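Local atomic coordinates of aminoglycoside 6-adenylyltransferase (Bacillus subtilis, PDB entry 2PBE), a protein that adenylates streptomycin and streptidine at O-6 with ATP or, for streptomycin, GTP as nucleotide donor, giving the bacterium resistance to streptomycin. Residues Y45-F50 against L102-I107. Residues are numbered along the deposited sequence; the frame is centred on the assembly and turned at random.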
loop_
_atom_site.group_PDB
_atom_site.type_symbol
_atom_site.label_atom_id
_atom_site.label_comp_id
_atom_site.label_asym_id
_atom_site.label_seq_id
_atom_site.Cartn_x
_atom_site.Cartn_y
_atom_site.Cartn_z
ATOM N N TYR A 45 -11.099 5.989 -14.766
ATOM C CA TYR A 45 -10.384 4.910 -14.106
ATOM C C TYR A 45 -10.277 3.656 -14.950
ATOM O O TYR A 45 -11.255 3.157 -15.506
ATOM C CB TYR A 45 -11.055 4.597 -12.783
ATOM C CG TYR A 45 -11.045 5.797 -11.868
ATOM C CD1 TYR A 45 -9.879 6.133 -11.136
ATOM C CD2 TYR A 45 -12.181 6.647 -11.764
ATOM C CE1 TYR A 45 -9.837 7.298 -10.305
ATOM C CE2 TYR A 45 -12.158 7.824 -10.940
ATOM C CZ TYR A 45 -10.976 8.139 -10.212
ATOM O OH TYR A 45 -10.914 9.278 -9.428
ATOM N N ASP A 46 -9.047 3.179 -15.064
ATOM C CA ASP A 46 -8.738 1.969 -15.825
ATOM C C ASP A 46 -8.250 0.888 -14.902
ATOM O O ASP A 46 -7.103 0.886 -14.495
ATOM C CB ASP A 46 -7.657 2.247 -16.853
ATOM C CG ASP A 46 -8.212 2.401 -18.256
ATOM O OD1 ASP A 46 -8.485 1.353 -18.887
ATOM O OD2 ASP A 46 -8.384 3.563 -18.721
ATOM N N ILE A 47 -9.146 -0.017 -14.554
ATOM C CA ILE A 47 -8.839 -1.087 -13.633
ATOM C C ILE A 47 -8.964 -2.455 -14.271
ATOM O O ILE A 47 -9.799 -2.662 -15.143
ATOM C CB ILE A 47 -9.801 -1.031 -12.442
ATOM C CG1 ILE A 47 -9.860 0.401 -11.896
ATOM C CG2 ILE A 47 -9.368 -2.015 -11.362
ATOM C CD1 ILE A 47 -8.536 0.946 -11.353
ATOM N N SER A 48 -8.129 -3.388 -13.829
ATOM C CA SER A 48 -8.165 -4.760 -14.326
ATOM C C SER A 48 -8.063 -5.711 -13.143
ATOM O O SER A 48 -7.126 -5.618 -12.342
ATOM C CB SER A 48 -6.986 -5.047 -15.265
ATOM O OG SER A 48 -7.071 -4.323 -16.469
ATOM N N TYR A 49 -9.024 -6.621 -13.038
ATOM C CA TYR A 49 -9.026 -7.627 -11.979
ATOM C C TYR A 49 -8.733 -8.983 -12.596
ATOM O O TYR A 49 -9.464 -9.437 -13.478
ATOM C CB TYR A 49 -10.397 -7.737 -11.300
ATOM C CG TYR A 49 -10.879 -6.554 -10.482
ATOM C CD1 TYR A 49 -9.977 -5.784 -9.699
ATOM C CD2 TYR A 49 -12.269 -6.277 -10.385
ATOM C CE1 TYR A 49 -10.458 -4.764 -8.826
ATOM C CE2 TYR A 49 -12.760 -5.264 -9.520
ATOM C CZ TYR A 49 -11.852 -4.513 -8.738
ATOM O OH TYR A 49 -12.334 -3.543 -7.871
ATOM N N PHE A 50 -7.659 -9.631 -12.149
ATOM C CA PHE A 50 -7.330 -10.960 -12.668
ATOM C C PHE A 50 -8.043 -11.877 -11.708
ATOM O O PHE A 50 -7.746 -11.873 -10.510
ATOM C CB PHE A 50 -5.827 -11.186 -12.658
ATOM C CG PHE A 50 -5.115 -10.426 -13.714
ATOM C CD1 PHE A 50 -4.730 -11.053 -14.902
ATOM C CD2 PHE A 50 -4.889 -9.048 -13.567
ATOM C CE1 PHE A 50 -4.128 -10.313 -15.957
ATOM C CE2 PHE A 50 -4.291 -8.285 -14.610
ATOM C CZ PHE A 50 -3.911 -8.926 -15.811
ATOM N N LEU A 102 -15.499 4.660 -15.175
ATOM C CA LEU A 102 -14.617 3.544 -14.915
ATOM C C LEU A 102 -14.616 2.619 -16.113
ATOM O O LEU A 102 -15.599 2.533 -16.847
ATOM C CB LEU A 102 -15.072 2.779 -13.664
ATOM C CG LEU A 102 -14.411 1.414 -13.428
ATOM C CD1 LEU A 102 -12.941 1.590 -13.066
ATOM C CD2 LEU A 102 -15.139 0.675 -12.355
ATOM N N ASP A 103 -13.487 1.945 -16.298
ATOM C CA ASP A 103 -13.307 0.966 -17.348
ATOM C C ASP A 103 -12.690 -0.226 -16.611
ATOM O O ASP A 103 -11.516 -0.211 -16.262
ATOM C CB ASP A 103 -12.347 1.496 -18.400
ATOM C CG ASP A 103 -12.935 1.447 -19.789
ATOM O OD1 ASP A 103 -13.258 0.326 -20.247
ATOM O OD2 ASP A 103 -13.081 2.528 -20.418
ATOM N N LEU A 104 -13.499 -1.242 -16.342
ATOM C CA LEU A 104 -13.046 -2.427 -15.609
ATOM C C LEU A 104 -12.958 -3.663 -16.481
ATOM O O LEU A 104 -13.930 -4.036 -17.120
ATOM C CB LEU A 104 -14.011 -2.700 -14.453
ATOM C CG LEU A 104 -13.717 -3.847 -13.493
ATOM C CD1 LEU A 104 -12.556 -3.469 -12.585
ATOM C CD2 LEU A 104 -14.948 -4.113 -12.658
ATOM N N THR A 105 -11.801 -4.307 -16.499
ATOM C CA THR A 105 -11.647 -5.515 -17.297
ATOM C C THR A 105 -11.428 -6.699 -16.379
ATOM O O THR A 105 -10.725 -6.584 -15.381
ATOM C CB THR A 105 -10.450 -5.413 -18.254
ATOM O OG1 THR A 105 -10.592 -4.249 -19.070
ATOM C CG2 THR A 105 -10.366 -6.639 -19.150
ATOM N N LEU A 106 -12.047 -7.825 -16.717
ATOM C CA LEU A 106 -11.908 -9.059 -15.940
ATOM C C LEU A 106 -11.109 -10.050 -16.783
ATOM O O LEU A 106 -11.622 -10.660 -17.724
ATOM C CB LEU A 106 -13.279 -9.656 -15.579
ATOM C CG LEU A 106 -14.250 -8.819 -14.729
ATOM C CD1 LEU A 106 -15.513 -9.635 -14.452
ATOM C CD2 LEU A 106 -13.608 -8.397 -13.427
ATOM N N ILE A 107 -9.833 -10.182 -16.455
ATOM C CA ILE A 107 -8.934 -11.071 -17.167
ATOM C C ILE A 107 -8.741 -12.375 -16.398
ATOM O O ILE A 107 -8.617 -12.360 -15.181
ATOM C CB ILE A 107 -7.566 -10.392 -17.332
ATOM C CG1 ILE A 107 -7.759 -9.006 -17.956
ATOM C CG2 ILE A 107 -6.633 -11.271 -18.159
ATOM C CD1 ILE A 107 -6.496 -8.172 -17.987
HETATM O O HOH W 1 -9.821 -2.024 -17.855
#
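Tyr45-Phe50 and Leu102-Ile107 form the parallel strand pair inside the mixed sheet of the nucleotidyltransferase domain, Tyr45 level with Leu102 and Phe50 with Ile107. Five backbone hydrogen bonds join them: Asp103, Thr105 and Ile107 N to Tyr45, Ile47 and Tyr49 O, and Ile47 and Tyr49 N to Asp103 and Thr105 O. Ile47 O also accepts from a water, which hydrogen-bonds Thr105 OG1 at 2.6 Å.

On the face that bears Ile47 and Tyr49, packed against helix 6-19, Leu104 CG stands anti to the backbone N (chi1 -177°), and chi2 of 73° sets CD1 over the Tyr49 ring, 3.8 Å from its centroid in a CH-pi contact and 3.7 Å from Ile47 CB. Leu106 CD2 comes to the edge of that ring, whose OH is hydrogen-bonded to Phe13 O. Leu102 CD1 lies 3.5 Å from Ile47 CG1.

On the opposite face, Ile107 runs beside Phe50, its CB over the ring and its CD1 3.5 Å from Phe50 CZ. The Asp46 and Asp103 carboxylate planes are nearly parallel (5°), Asp46 OD1 5.0 Å from Asp103 OD2, which salt-bridges Lys101 NZ. A parallel pair in a mixed, helix-backed sheet is consistent with the polymerase beta-like nucleotidyltransferase fold.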